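Local coordinates for protein carbohydrate kinase, pfkB family (PDB 3KTN) that probably phosphorylates a sugar acid such as 2-keto-3-deoxygluconate, as a putative carbohydrate kinase of the pfkB (ribokinase-like) family, at residues Thr241-Ser246 / Asn250-Tyr255; Glu266-Leu271 / His327-Pro332; Asp77-Glu82 / Ala128-Val133; Thr36-Leu41 / Ala68-Leu73. All coordinates share one frame; numbering follows the deposited sequence.

Contact 1: residues Thr241-Ser246 / Asn250-Tyr255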
loop_
_atom_site.group_PDB
_atom_site.type_symbol
_atom_site.label_atom_id
_atom_site.label_comp_id
_atom_site.label_asym_id
_atom_site.label_seq_id
_atom_site.Cartn_x
_atom_site.Cartn_y
_atom_site.Cartn_z
ATOM N N THR A 241 -12.913 11.827 32.623
ATOM C CA THR A 241 -11.900 10.837 32.953
ATOM C C THR A 241 -10.630 11.498 33.438
ATOM O O THR A 241 -10.356 12.657 33.143
ATOM C CB THR A 241 -11.510 9.986 31.732
ATOM O OG1 THR A 241 -10.921 10.832 30.737
ATOM C CG2 THR A 241 -12.723 9.283 31.154
ATOM N N THR A 242 -9.844 10.736 34.176
ATOM C CA THR A 242 -8.591 11.240 34.682
ATOM C C THR A 242 -7.490 10.255 34.319
ATOM O O THR A 242 -7.619 9.048 34.538
ATOM C CB THR A 242 -8.659 11.458 36.219
ATOM O OG1 THR A 242 -7.335 11.615 36.744
ATOM C CG2 THR A 242 -9.343 10.290 36.899
ATOM N N ARG A 243 -6.427 10.780 33.721
ATOM C CA ARG A 243 -5.280 9.976 33.324
ATOM C C ARG A 243 -4.221 10.086 34.406
ATOM O O ARG A 243 -3.974 11.167 34.939
ATOM C CB ARG A 243 -4.707 10.482 31.998
ATOM C CG ARG A 243 -5.648 10.321 30.823
ATOM C CD ARG A 243 -5.214 11.176 29.644
ATOM N NE ARG A 243 -6.220 11.173 28.584
ATOM C CZ ARG A 243 -6.420 10.162 27.745
ATOM N NH1 ARG A 243 -5.676 9.067 27.836
ATOM N NH2 ARG A 243 -7.374 10.240 26.821
ATOM N N SER A 244 -3.604 8.961 34.738
ATOM C CA SER A 244 -2.568 8.935 35.756
ATOM C C SER A 244 -1.469 7.990 35.303
ATOM O O SER A 244 -1.647 7.233 34.348
ATOM C CB SER A 244 -3.144 8.462 37.097
ATOM O OG SER A 244 -3.711 7.164 36.994
ATOM N N HIS A 245 -0.329 8.037 35.981
ATOM C CA HIS A 245 0.773 7.165 35.621
ATOM C C HIS A 245 1.647 6.808 36.807
ATOM O O HIS A 245 2.165 7.682 37.500
ATOM C CB HIS A 245 1.640 7.807 34.531
ATOM C CG HIS A 245 2.393 9.019 34.988
ATOM N ND1 HIS A 245 1.770 10.209 35.299
ATOM C CD2 HIS A 245 3.714 9.220 35.201
ATOM C CE1 HIS A 245 2.676 11.090 35.685
ATOM N NE2 HIS A 245 3.864 10.514 35.634
ATOM N N SER A 246 1.784 5.512 37.051
ATOM C CA SER A 246 2.640 5.027 38.119
ATOM C C SER A 246 3.938 4.763 37.376
ATOM O O SER A 246 4.025 5.045 36.180
ATOM C CB SER A 246 2.087 3.731 38.711
ATOM O OG SER A 246 0.849 3.957 39.367
ATOM N N ASN A 250 0.537 3.473 32.609
ATOM C CA ASN A 250 -0.390 4.593 32.480
ATOM C C ASN A 250 -1.776 4.042 32.792
ATOM O O ASN A 250 -2.062 2.877 32.520
ATOM C CB ASN A 250 -0.368 5.168 31.066
ATOM C CG ASN A 250 0.906 5.931 30.770
ATOM O OD1 ASN A 250 1.257 6.872 31.483
ATOM N ND2 ASN A 250 1.602 5.537 29.709
ATOM N N TYR A 251 -2.639 4.876 33.358
ATOM C CA TYR A 251 -3.976 4.427 33.718
ATOM C C TYR A 251 -5.058 5.407 33.321
ATOM O O TYR A 251 -4.818 6.601 33.181
ATOM C CB TYR A 251 -4.063 4.208 35.228
ATOM C CG TYR A 251 -3.096 3.188 35.760
ATOM C CD1 TYR A 251 -3.477 1.857 35.918
ATOM C CD2 TYR A 251 -1.796 3.552 36.112
ATOM C CE1 TYR A 251 -2.587 0.910 36.417
ATOM C CE2 TYR A 251 -0.895 2.616 36.611
ATOM C CZ TYR A 251 -1.297 1.298 36.761
ATOM O OH TYR A 251 -0.418 0.365 37.258
ATOM N N LEU A 252 -6.262 4.882 33.150
ATOM C CA LEU A 252 -7.399 5.707 32.819
ATOM C C LEU A 252 -8.454 5.424 33.873
ATOM O O LEU A 252 -8.671 4.276 34.255
ATOM C CB LEU A 252 -7.952 5.361 31.437
ATOM C CG LEU A 252 -9.046 6.334 30.984
ATOM C CD1 LEU A 252 -8.405 7.699 30.718
ATOM C CD2 LEU A 252 -9.756 5.813 29.732
ATOM N N SER A 253 -9.108 6.475 34.346
ATOM C CA SER A 253 -10.145 6.319 35.350
ATOM C C SER A 253 -11.304 7.242 35.020
ATOM O O SER A 253 -11.104 8.413 34.707
ATOM C CB SER A 253 -9.589 6.653 36.737
ATOM O OG SER A 253 -10.513 6.276 37.738
ATOM N N GLY A 254 -12.516 6.712 35.078
ATOM C CA GLY A 254 -13.667 7.537 34.775
ATOM C C GLY A 254 -14.459 7.896 36.018
ATOM O O GLY A 254 -14.478 7.143 36.993
ATOM N N TYR A 255 -15.100 9.060 35.992
ATOM C CA TYR A 255 -15.919 9.494 37.117
ATOM C C TYR A 255 -17.253 10.005 36.606
ATOM O O TYR A 255 -17.344 10.544 35.498
ATOM C CB TYR A 255 -15.209 10.582 37.928
ATOM C CG TYR A 255 -14.728 11.747 37.104
ATOM C CD1 TYR A 255 -15.627 12.684 36.594
ATOM C CD2 TYR A 255 -13.372 11.892 36.796
ATOM C CE1 TYR A 255 -15.192 13.731 35.796
ATOM C CE2 TYR A 255 -12.928 12.937 35.999
ATOM C CZ TYR A 255 -13.847 13.851 35.503
ATOM O OH TYR A 255 -13.417 14.883 34.710
HETATM O O HOH W 1 -6.243 7.364 36.200
#

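Contact 2: residues Glu266-Leu271 / His327-Pro332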
loop_
_atom_site.group_PDB
_atom_site.type_symbol
_atom_site.label_atom_id
_atom_site.label_comp_id
_atom_site.label_asym_id
_atom_site.label_seq_id
_atom_site.Cartn_x
_atom_site.Cartn_y
_atom_site.Cartn_z
ATOM N N GLU A 266 -12.336 2.019 38.999
ATOM C CA GLU A 266 -10.986 1.702 39.445
ATOM C C GLU A 266 -10.045 2.008 38.283
ATOM O O GLU A 266 -10.459 1.938 37.129
ATOM C CB GLU A 266 -10.887 0.223 39.832
ATOM C CG GLU A 266 -11.392 -0.736 38.764
ATOM C CD GLU A 266 -11.183 -2.195 39.144
ATOM O OE1 GLU A 266 -11.667 -2.603 40.225
ATOM O OE2 GLU A 266 -10.536 -2.932 38.363
ATOM N N LYS A 267 -8.798 2.365 38.586
ATOM C CA LYS A 267 -7.815 2.668 37.547
ATOM C C LYS A 267 -7.682 1.493 36.584
ATOM O O LYS A 267 -7.546 0.347 37.008
ATOM C CB LYS A 267 -6.431 2.938 38.145
ATOM C CG LYS A 267 -6.309 4.177 39.000
ATOM C CD LYS A 267 -4.840 4.461 39.320
ATOM C CE LYS A 267 -4.134 3.243 39.932
ATOM N NZ LYS A 267 -2.671 3.482 40.154
ATOM N N ARG A 268 -7.709 1.782 35.291
ATOM C CA ARG A 268 -7.583 0.743 34.273
ATOM C C ARG A 268 -6.271 0.950 33.529
ATOM O O ARG A 268 -6.001 2.051 33.029
ATOM C CB ARG A 268 -8.729 0.838 33.264
ATOM C CG ARG A 268 -10.123 0.869 33.857
ATOM C CD ARG A 268 -10.624 -0.519 34.155
ATOM N NE ARG A 268 -10.415 -1.402 33.016
ATOM C CZ ARG A 268 -10.951 -2.614 32.900
ATOM N NH1 ARG A 268 -11.741 -3.086 33.857
ATOM N NH2 ARG A 268 -10.681 -3.362 31.837
ATOM N N PRO A 269 -5.424 -0.090 33.459
ATOM C CA PRO A 269 -4.155 0.075 32.740
ATOM C C PRO A 269 -4.506 0.585 31.334
ATOM O O PRO A 269 -5.456 0.100 30.719
ATOM C CB PRO A 269 -3.582 -1.342 32.718
ATOM C CG PRO A 269 -4.127 -1.945 33.988
ATOM C CD PRO A 269 -5.559 -1.454 34.000
ATOM N N LEU A 270 -3.756 1.564 30.841
ATOM C CA LEU A 270 -4.020 2.150 29.531
ATOM C C LEU A 270 -2.849 1.989 28.561
ATOM O O LEU A 270 -1.712 2.339 28.886
ATOM C CB LEU A 270 -4.338 3.639 29.695
ATOM C CG LEU A 270 -4.620 4.485 28.448
ATOM C CD1 LEU A 270 -5.960 4.111 27.862
ATOM C CD2 LEU A 270 -4.613 5.960 28.833
ATOM N N LEU A 271 -3.136 1.446 27.380
ATOM C CA LEU A 271 -2.124 1.266 26.340
ATOM C C LEU A 271 -2.538 2.157 25.171
ATOM O O LEU A 271 -3.593 1.975 24.558
ATOM C CB LEU A 271 -2.025 -0.208 25.931
ATOM C CG LEU A 271 -1.461 -1.101 27.048
ATOM C CD1 LEU A 271 -1.455 -2.561 26.612
ATOM C CD2 LEU A 271 -0.043 -0.648 27.401
ATOM N N HIS A 327 -17.353 -8.271 27.103
ATOM C CA HIS A 327 -16.437 -9.405 27.037
ATOM C C HIS A 327 -15.127 -9.031 27.725
ATOM O O HIS A 327 -14.517 -9.846 28.412
ATOM C CB HIS A 327 -16.185 -9.812 25.584
ATOM C CG HIS A 327 -15.166 -10.900 25.429
ATOM N ND1 HIS A 327 -13.807 -10.661 25.493
ATOM C CD2 HIS A 327 -15.307 -12.234 25.254
ATOM C CE1 HIS A 327 -13.157 -11.804 25.363
ATOM N NE2 HIS A 327 -14.044 -12.774 25.218
ATOM N N VAL A 328 -14.693 -7.789 27.555
ATOM C CA VAL A 328 -13.460 -7.357 28.200
ATOM C C VAL A 328 -13.655 -7.365 29.720
ATOM O O VAL A 328 -12.774 -7.792 30.465
ATOM C CB VAL A 328 -13.051 -5.943 27.734
ATOM C CG1 VAL A 328 -11.847 -5.458 28.523
ATOM C CG2 VAL A 328 -12.727 -5.968 26.249
ATOM N N LEU A 329 -14.818 -6.910 30.177
ATOM C CA LEU A 329 -15.112 -6.881 31.612
ATOM C C LEU A 329 -15.263 -8.284 32.196
ATOM O O LEU A 329 -14.689 -8.600 33.236
ATOM C CB LEU A 329 -16.399 -6.091 31.877
ATOM C CG LEU A 329 -16.306 -4.566 31.841
ATOM C CD1 LEU A 329 -17.698 -3.961 31.898
ATOM C CD2 LEU A 329 -15.462 -4.085 33.014
ATOM N N GLU A 330 -16.032 -9.122 31.512
ATOM C CA GLU A 330 -16.288 -10.481 31.965
ATOM C C GLU A 330 -15.176 -11.489 31.716
ATOM O O GLU A 330 -15.040 -12.456 32.465
ATOM C CB GLU A 330 -17.578 -10.994 31.329
ATOM C CG GLU A 330 -18.834 -10.307 31.833
ATOM C CD GLU A 330 -20.017 -10.516 30.911
ATOM O OE1 GLU A 330 -20.188 -11.650 30.413
ATOM O OE2 GLU A 330 -20.777 -9.548 30.686
ATOM N N HIS A 331 -14.385 -11.278 30.669
ATOM C CA HIS A 331 -13.305 -12.210 30.341
ATOM C C HIS A 331 -12.009 -11.470 30.033
ATOM O O HIS A 331 -11.579 -11.390 28.881
ATOM C CB HIS A 331 -13.721 -13.065 29.144
ATOM C CG HIS A 331 -15.029 -13.765 29.339
ATOM N ND1 HIS A 331 -15.187 -14.816 30.217
ATOM C CD2 HIS A 331 -16.251 -13.533 28.805
ATOM C CE1 HIS A 331 -16.451 -15.201 30.215
ATOM N NE2 HIS A 331 -17.117 -14.439 29.367
ATOM N N PRO A 332 -11.366 -10.927 31.074
ATOM C CA PRO A 332 -10.113 -10.168 31.020
ATOM C C PRO A 332 -8.909 -10.920 30.455
ATOM O O PRO A 332 -7.971 -10.300 29.954
ATOM C CB PRO A 332 -9.885 -9.772 32.481
ATOM C CG PRO A 332 -11.264 -9.746 33.054
ATOM C CD PRO A 332 -11.884 -10.970 32.452
#

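Contact 3: residues Asp77-Glu82 / Ala128-Val133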
loop_
_atom_site.group_PDB
_atom_site.type_symbol
_atom_site.label_atom_id
_atom_site.label_comp_id
_atom_site.label_asym_id
_atom_site.label_seq_id
_atom_site.Cartn_x
_atom_site.Cartn_y
_atom_site.Cartn_z
ATOM N N ASP A 77 -27.860 10.313 7.718
ATOM C CA ASP A 77 -27.383 11.548 7.116
ATOM C C ASP A 77 -28.569 12.399 6.648
ATOM O O ASP A 77 -28.392 13.352 5.893
ATOM C CB ASP A 77 -26.479 11.218 5.917
ATOM C CG ASP A 77 -27.246 10.567 4.775
ATOM O OD1 ASP A 77 -28.310 9.972 5.040
ATOM O OD2 ASP A 77 -26.788 10.638 3.617
ATOM N N GLN A 78 -29.771 12.052 7.099
ATOM C CA GLN A 78 -30.980 12.777 6.701
ATOM C C GLN A 78 -30.931 14.269 7.019
ATOM O O GLN A 78 -31.417 15.086 6.239
ATOM C CB GLN A 78 -32.212 12.159 7.366
ATOM C CG GLN A 78 -32.198 12.236 8.890
ATOM C CD GLN A 78 -33.395 11.549 9.526
ATOM O OE1 GLN A 78 -34.545 11.846 9.190
ATOM N NE2 GLN A 78 -33.131 10.630 10.452
ATOM N N TRP A 79 -30.342 14.628 8.156
ATOM C CA TRP A 79 -30.267 16.031 8.540
ATOM C C TRP A 79 -28.945 16.716 8.217
ATOM O O TRP A 79 -28.616 17.746 8.802
ATOM C CB TRP A 79 -30.606 16.194 10.026
ATOM C CG TRP A 79 -32.001 15.724 10.340
ATOM C CD1 TRP A 79 -33.098 15.823 9.529
ATOM C CD2 TRP A 79 -32.446 15.077 11.537
ATOM N NE1 TRP A 79 -34.194 15.274 10.142
ATOM C CE2 TRP A 79 -33.826 14.804 11.374
ATOM C CE3 TRP A 79 -31.816 14.693 12.728
ATOM C CZ2 TRP A 79 -34.590 14.172 12.364
ATOM C CZ3 TRP A 79 -32.575 14.064 13.713
ATOM C CH2 TRP A 79 -33.949 13.807 13.521
ATOM N N VAL A 80 -28.183 16.136 7.294
ATOM C CA VAL A 80 -26.924 16.736 6.864
ATOM C C VAL A 80 -27.287 17.538 5.620
ATOM O O VAL A 80 -27.616 16.954 4.589
ATOM C CB VAL A 80 -25.872 15.668 6.471
ATOM C CG1 VAL A 80 -24.625 16.351 5.939
ATOM C CG2 VAL A 80 -25.527 14.795 7.670
ATOM N N GLY A 81 -27.231 18.864 5.711
ATOM C CA GLY A 81 -27.588 19.698 4.574
ATOM C C GLY A 81 -26.399 20.111 3.731
ATOM O O GLY A 81 -25.252 19.895 4.124
ATOM N N GLU A 82 -26.670 20.706 2.573
ATOM C CA GLU A 82 -25.608 21.155 1.681
ATOM C C GLU A 82 -25.339 22.629 1.920
ATOM O O GLU A 82 -26.265 23.412 2.080
ATOM C CB GLU A 82 -26.003 20.951 0.214
ATOM C CG GLU A 82 -26.558 19.579 -0.096
ATOM C CD GLU A 82 -26.840 19.387 -1.577
ATOM O OE1 GLU A 82 -27.354 20.327 -2.222
ATOM O OE2 GLU A 82 -26.556 18.287 -2.092
ATOM N N ALA A 128 -38.465 17.123 16.985
ATOM C CA ALA A 128 -39.693 16.335 17.029
ATOM C C ALA A 128 -39.450 14.841 16.828
ATOM O O ALA A 128 -40.315 14.022 17.134
ATOM C CB ALA A 128 -40.674 16.844 15.977
ATOM N N GLU A 129 -38.275 14.480 16.324
ATOM C CA GLU A 129 -37.976 13.074 16.085
ATOM C C GLU A 129 -36.858 12.483 16.937
ATOM O O GLU A 129 -36.449 11.343 16.718
ATOM C CB GLU A 129 -37.662 12.863 14.605
ATOM C CG GLU A 129 -38.872 13.031 13.701
ATOM C CD GLU A 129 -38.518 12.924 12.233
ATOM O OE1 GLU A 129 -37.914 11.902 11.834
ATOM O OE2 GLU A 129 -38.844 13.863 11.475
ATOM N N VAL A 130 -36.369 13.244 17.909
ATOM C CA VAL A 130 -35.300 12.760 18.779
ATOM C C VAL A 130 -35.668 12.931 20.245
ATOM O O VAL A 130 -36.482 13.788 20.588
ATOM C CB VAL A 130 -33.974 13.512 18.518
ATOM C CG1 VAL A 130 -33.537 13.308 17.077
ATOM C CG2 VAL A 130 -34.140 14.992 18.825
ATOM N N ASP A 131 -35.065 12.113 21.104
ATOM C CA ASP A 131 -35.324 12.182 22.539
ATOM C C ASP A 131 -34.172 12.876 23.251
ATOM O O ASP A 131 -34.323 13.371 24.370
ATOM C CB ASP A 131 -35.475 10.782 23.123
ATOM C CG ASP A 131 -36.462 9.938 22.362
ATOM O OD1 ASP A 131 -37.631 10.361 22.236
ATOM O OD2 ASP A 131 -36.069 8.846 21.893
HETATM N N MSE A 132 -33.018 12.903 22.598
HETATM C CA MSE A 132 -31.830 13.512 23.175
HETATM C C MSE A 132 -30.994 14.169 22.087
HETATM O O MSE A 132 -30.937 13.680 20.961
HETATM C CB MSE A 132 -31.009 12.435 23.885
HETATM C CG MSE A 132 -29.773 12.936 24.615
HETATM SE SE MSE A 132 -28.824 11.476 25.484
HETATM C CE MSE A 132 -29.900 11.297 27.071
ATOM N N VAL A 133 -30.356 15.283 22.419
ATOM C CA VAL A 133 -29.519 15.982 21.458
ATOM C C VAL A 133 -28.217 16.417 22.117
ATOM O O VAL A 133 -28.221 17.028 23.189
ATOM C CB VAL A 133 -30.233 17.223 20.868
ATOM C CG1 VAL A 133 -30.648 18.171 21.977
ATOM C CG2 VAL A 133 -29.318 17.933 19.885
#

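Contact 4: residues Thr36-Leu41 / Ala68-Leu73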
loop_
_atom_site.group_PDB
_atom_site.type_symbol
_atom_site.label_atom_id
_atom_site.label_comp_id
_atom_site.label_asym_id
_atom_site.label_seq_id
_atom_site.Cartn_x
_atom_site.Cartn_y
_atom_site.Cartn_z
ATOM N N THR A 36 -16.062 15.322 16.798
ATOM C CA THR A 36 -16.707 14.949 18.061
ATOM C C THR A 36 -18.082 14.323 17.836
ATOM O O THR A 36 -18.361 13.244 18.350
ATOM C CB THR A 36 -16.864 16.173 18.997
ATOM O OG1 THR A 36 -15.583 16.521 19.528
ATOM C CG2 THR A 36 -17.818 15.866 20.159
ATOM N N GLY A 37 -18.929 14.992 17.062
ATOM C CA GLY A 37 -20.259 14.466 16.789
ATOM C C GLY A 37 -20.247 13.156 16.013
ATOM O O GLY A 37 -21.097 12.289 16.225
ATOM N N VAL A 38 -19.288 13.002 15.108
ATOM C CA VAL A 38 -19.186 11.777 14.317
ATOM C C VAL A 38 -18.747 10.624 15.209
ATOM O O VAL A 38 -19.362 9.556 15.197
ATOM C CB VAL A 38 -18.179 11.950 13.153
ATOM C CG1 VAL A 38 -18.125 10.685 12.296
ATOM C CG2 VAL A 38 -18.589 13.148 12.308
ATOM N N ASN A 39 -17.700 10.850 16.001
ATOM C CA ASN A 39 -17.177 9.811 16.891
ATOM C C ASN A 39 -18.240 9.352 17.871
ATOM O O ASN A 39 -18.420 8.149 18.106
ATOM C CB ASN A 39 -15.963 10.320 17.686
ATOM C CG ASN A 39 -14.878 10.899 16.795
ATOM O OD1 ASN A 39 -14.830 10.624 15.593
ATOM N ND2 ASN A 39 -13.990 11.695 17.384
ATOM N N LEU A 40 -18.930 10.322 18.458
ATOM C CA LEU A 40 -19.974 10.031 19.426
ATOM C C LEU A 40 -21.103 9.205 18.821
ATOM O O LEU A 40 -21.401 8.106 19.294
ATOM C CB LEU A 40 -20.547 11.335 19.990
ATOM C CG LEU A 40 -21.637 11.145 21.053
ATOM C CD1 LEU A 40 -21.045 10.405 22.249
ATOM C CD2 LEU A 40 -22.201 12.497 21.485
ATOM N N LEU A 41 -21.732 9.739 17.779
ATOM C CA LEU A 41 -22.843 9.048 17.138
ATOM C C LEU A 41 -22.453 7.696 16.536
ATOM O O LEU A 41 -23.249 6.746 16.560
ATOM C CB LEU A 41 -23.466 9.939 16.061
ATOM C CG LEU A 41 -24.023 11.285 16.541
ATOM C CD1 LEU A 41 -24.755 11.959 15.387
ATOM C CD2 LEU A 41 -24.957 11.078 17.735
ATOM N N ALA A 68 -21.443 9.468 2.801
ATOM C CA ALA A 68 -21.326 8.022 2.630
ATOM C C ALA A 68 -20.647 7.427 3.866
ATOM O O ALA A 68 -21.026 6.352 4.338
ATOM C CB ALA A 68 -20.501 7.700 1.362
ATOM N N ALA A 69 -19.642 8.135 4.387
ATOM C CA ALA A 69 -18.916 7.683 5.576
ATOM C C ALA A 69 -19.827 7.691 6.804
ATOM O O ALA A 69 -19.758 6.798 7.646
ATOM C CB ALA A 69 -17.702 8.575 5.829
ATOM N N LEU A 70 -20.675 8.704 6.910
ATOM C CA LEU A 70 -21.599 8.789 8.038
ATOM C C LEU A 70 -22.538 7.585 8.020
ATOM O O LEU A 70 -22.754 6.939 9.046
ATOM C CB LEU A 70 -22.412 10.082 7.967
ATOM C CG LEU A 70 -21.668 11.412 8.146
ATOM C CD1 LEU A 70 -22.653 12.563 7.961
ATOM C CD2 LEU A 70 -21.041 11.482 9.528
ATOM N N ARG A 71 -23.087 7.277 6.852
ATOM C CA ARG A 71 -23.994 6.136 6.725
ATOM C C ARG A 71 -23.267 4.822 7.049
ATOM O O ARG A 71 -23.788 3.980 7.779
ATOM C CB ARG A 71 -24.575 6.075 5.308
ATOM C CG ARG A 71 -25.446 7.270 4.924
ATOM C CD ARG A 71 -26.215 6.988 3.626
ATOM N NE ARG A 71 -25.326 6.736 2.492
ATOM C CZ ARG A 71 -24.880 7.676 1.662
ATOM N NH1 ARG A 71 -25.241 8.941 1.828
ATOM N NH2 ARG A 71 -24.061 7.353 0.672
ATOM N N LYS A 72 -22.064 4.655 6.503
ATOM C CA LYS A 72 -21.275 3.454 6.749
ATOM C C LYS A 72 -21.129 3.201 8.246
ATOM O O LYS A 72 -21.201 2.059 8.704
ATOM C CB LYS A 72 -19.879 3.585 6.127
ATOM C CG LYS A 72 -18.989 2.399 6.441
ATOM C CD LYS A 72 -17.602 2.514 5.850
ATOM C CE LYS A 72 -16.813 1.235 6.127
ATOM N NZ LYS A 72 -15.439 1.277 5.555
ATOM N N LEU A 73 -20.905 4.275 8.994
ATOM C CA LEU A 73 -20.748 4.201 10.444
ATOM C C LEU A 73 -22.069 3.901 11.153
ATOM O O LEU A 73 -22.082 3.608 12.345
ATOM C CB LEU A 73 -20.172 5.517 10.973
ATOM C CG LEU A 73 -18.740 5.804 10.525
ATOM C CD1 LEU A 73 -18.387 7.273 10.785
ATOM C CD2 LEU A 73 -17.793 4.852 11.259
#

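Contact 1: residues Thr241-Ser246 / Asn250-Tyr255
Thr242 and Ser253 face each other as a hydrogen-bonded pair of an antiparallel beta hairpin, and Ser244 with Tyr251 repeats the pattern two residues on. The bond from Thr242 N to Ser253 O measures 2.7 Å and is nearly straight, with the donor close to the line of the carbonyl. Its return bond, Ser253 N to Thr242 O, is more bent, at 139°. Packing is tightest toward the buried end of the hairpin. On the face shared by Thr242, Ser244, Tyr251 and Ser253, Thr242 CG2 lies 3.6 Å from Ser253 CB. On the other face, Leu252 carries CD1 across to the neighbouring strand, its CG anti to the backbone N (chi1 -173°); CD1 then sits 3.8 Å from Arg243 CG and 4.0 Å from Thr241 CB. Arg243 and Leu252 run side by side, and the same methyl lies over a rim of the guanidinium, whose NH1 is tied to His311. The turn end is looser. There His245, which packs on Asn333 of a neighbouring subunit, leads its ring away, leaving CB 3.2 Å from Asn250 OD1, while Ser246 OG comes obliquely to Tyr251 CE2. Midway along the first face a water bridges Thr242 O and Ser244 OG, with a weak third link to Tyr251 O. Tyr251 also makes a cation-pi contact with Lys267. Strand 250-257 is thus the middle of a three-stranded antiparallel edge: strand 237-245 flanks it on one side, strand 262-269 on the other, and Tyr255 OH reaches back to Gly199 O beyond strand 196-198.

Contact 2: residues Glu266-Leu271 / His327-Pro332
Val328 and Leu329, consecutive residues near the end of helix 322-330, receive the guanidinium group of Arg268 on their methyl groups. Taken in sequence, the first to meet it is Val328. Its CG1, placed anti to the backbone N by a chi1 of 174°, lies 4.1 Å from Arg268 NH2, and the two side chains pass at a slant. Leu329 comes next and supplies the nearer contact, CD2 to Arg268 NH1 at 3.9 Å, this time with the side chains at about a right angle. Each terminal nitrogen therefore has a methyl of its own, and both methyls approach the guanidinium obliquely. Beyond Leu329 the helix runs out: His331 N still bonds to His327 O at 2.7 Å, but His331 itself has left helical geometry, and the chain turns off into Pro332.

The backbones stay far apart, with 11.0 Å between Arg268 CA and Leu329 CA, and a single long side chain spans the gap. Arg268 does so in a folded shape, bent at both chi2 (-83°) and chi3 (-48°), while its own backbone pairs with Leu252 in the sheet. Thr304 and Val305 of helix 296-310 also touch Arg268, and Leu329 packs on Thr301 and Val305 of that helix. Ile98 of a neighbouring subunit packs on Val328. With 90 Å² buried in all and no polar bond between the two segments, the contact is van der Waals in character: the arginine joins the edge strand to the helix by setting its flat end against apolar methyl groups.

Contact 3: residues Asp77-Glu82 / Ala128-Val133
Trp79 pushes the outer edge of its six-membered ring against Val130, with CZ3 and CH2 each 3.6 Å from Val130 CG1. The methyl comes at the rim of the indole, near its plane, and the two side chains slide past one another in opposite directions. Val130 turns CG1 anti to its carbonyl carbon (chi1 -60°), which sets this branch against the ring. Just beside it, Glu129 CB lies in the plane of the indole and 4.0 Å from Trp79 CH2. From there the glutamate chain runs on, extended beyond CG, across the same edge toward CZ2. Its OE1 stands 4.1 Å from Trp79 CZ2, with carboxylate and ring planes 74° apart. CB makes the nearest approach of this residue, and the carboxylate only a looser one. The face of the indole is used differently: Gln78 of the same turn lays its CD 3.7 Å above the plane, toward the rim. The small interface, 138 Å² in total, is thus one aromatic edge laid against a methyl and, beside it, the base of an acidic side chain.

The tryptophan is presented by a type I turn from Asp77 to Val80, closed by the bond from Val80 N to Asp77 O at 3.1 Å. Around it, Phe126 from helix 123-127 meets the indole at an inclined angle, and Ala52 and Ile54 of strand 50-57 touch it as well. The contact thereby links the turn that leads into edge strand 80-82 with the loop that runs from helix 123-127 into strand 132-135, across the two strands lying between them in the large sheet.

Contact 4: residues Thr36-Leu41 / Ala68-Leu73
Val38 on helix 36-46 meets Leu70 of helix 61-72 and Leu73 close behind it, an aliphatic helix-to-helix contact within the alpha/beta fold of the ribokinase-like family. Strand 50-57 lies between these helices in the chain, which makes the unit a helix-strand-helix segment of that fold, and Leu53 of this strand packs on both Val38 and Leu70.

Valine is the branched centre of the cluster. Its CG1 is anti to the backbone N, with chi1 at -178°, and CG2 is accordingly anti to the carbonyl carbon; both methyls meet Leu70 CD2. In Leu70, CG stands beside the backbone N and a chi2 of 177° extends CD1 from CA, so that the other branch, CD2, is the one lying 4.1 Å from both Val38 CG1 and Val38 CG2. Three residues later, Leu73 has much the same torsions, with CG again anti to the carbonyl carbon, yet it touches the valine with the opposite branch, its extended CD1. Both leucines cross Val38 at about a right angle, and only methyl groups meet.

Ile317 from a loop also touches Leu73. Close by, Arg71 forms a salt bridge with Asp77 and also bonds to the backbone of Lys72 of a neighbouring subunit. Of the methyl pairs between the two segments, the closest is Val38 CG1 to Leu73 CD1, at 3.7 Å.

Overall arrangement
From the N terminus, contact 4 comes first, closing a loop of 26 residues that carries strand 50-57 between two helices. Contact 3 opens just after it and closes a longer loop of 45 residues, and the two touch through the Arg71-Asp77 salt bridge and Leu70 against Val80. Contact 1 pairs the two arms of a tight hairpin, closing a loop of only three residues, and contact 2 follows with the longest loop, 55 residues; they touch through probable backbone hydrogen bonds of Asn250 with Leu270 and Leu252 with Arg268. All four are in series, none nested or crossed. Contacts 1, 2 and 3 all reach the large sheet, 1 and 3 with centres about 34 Å apart.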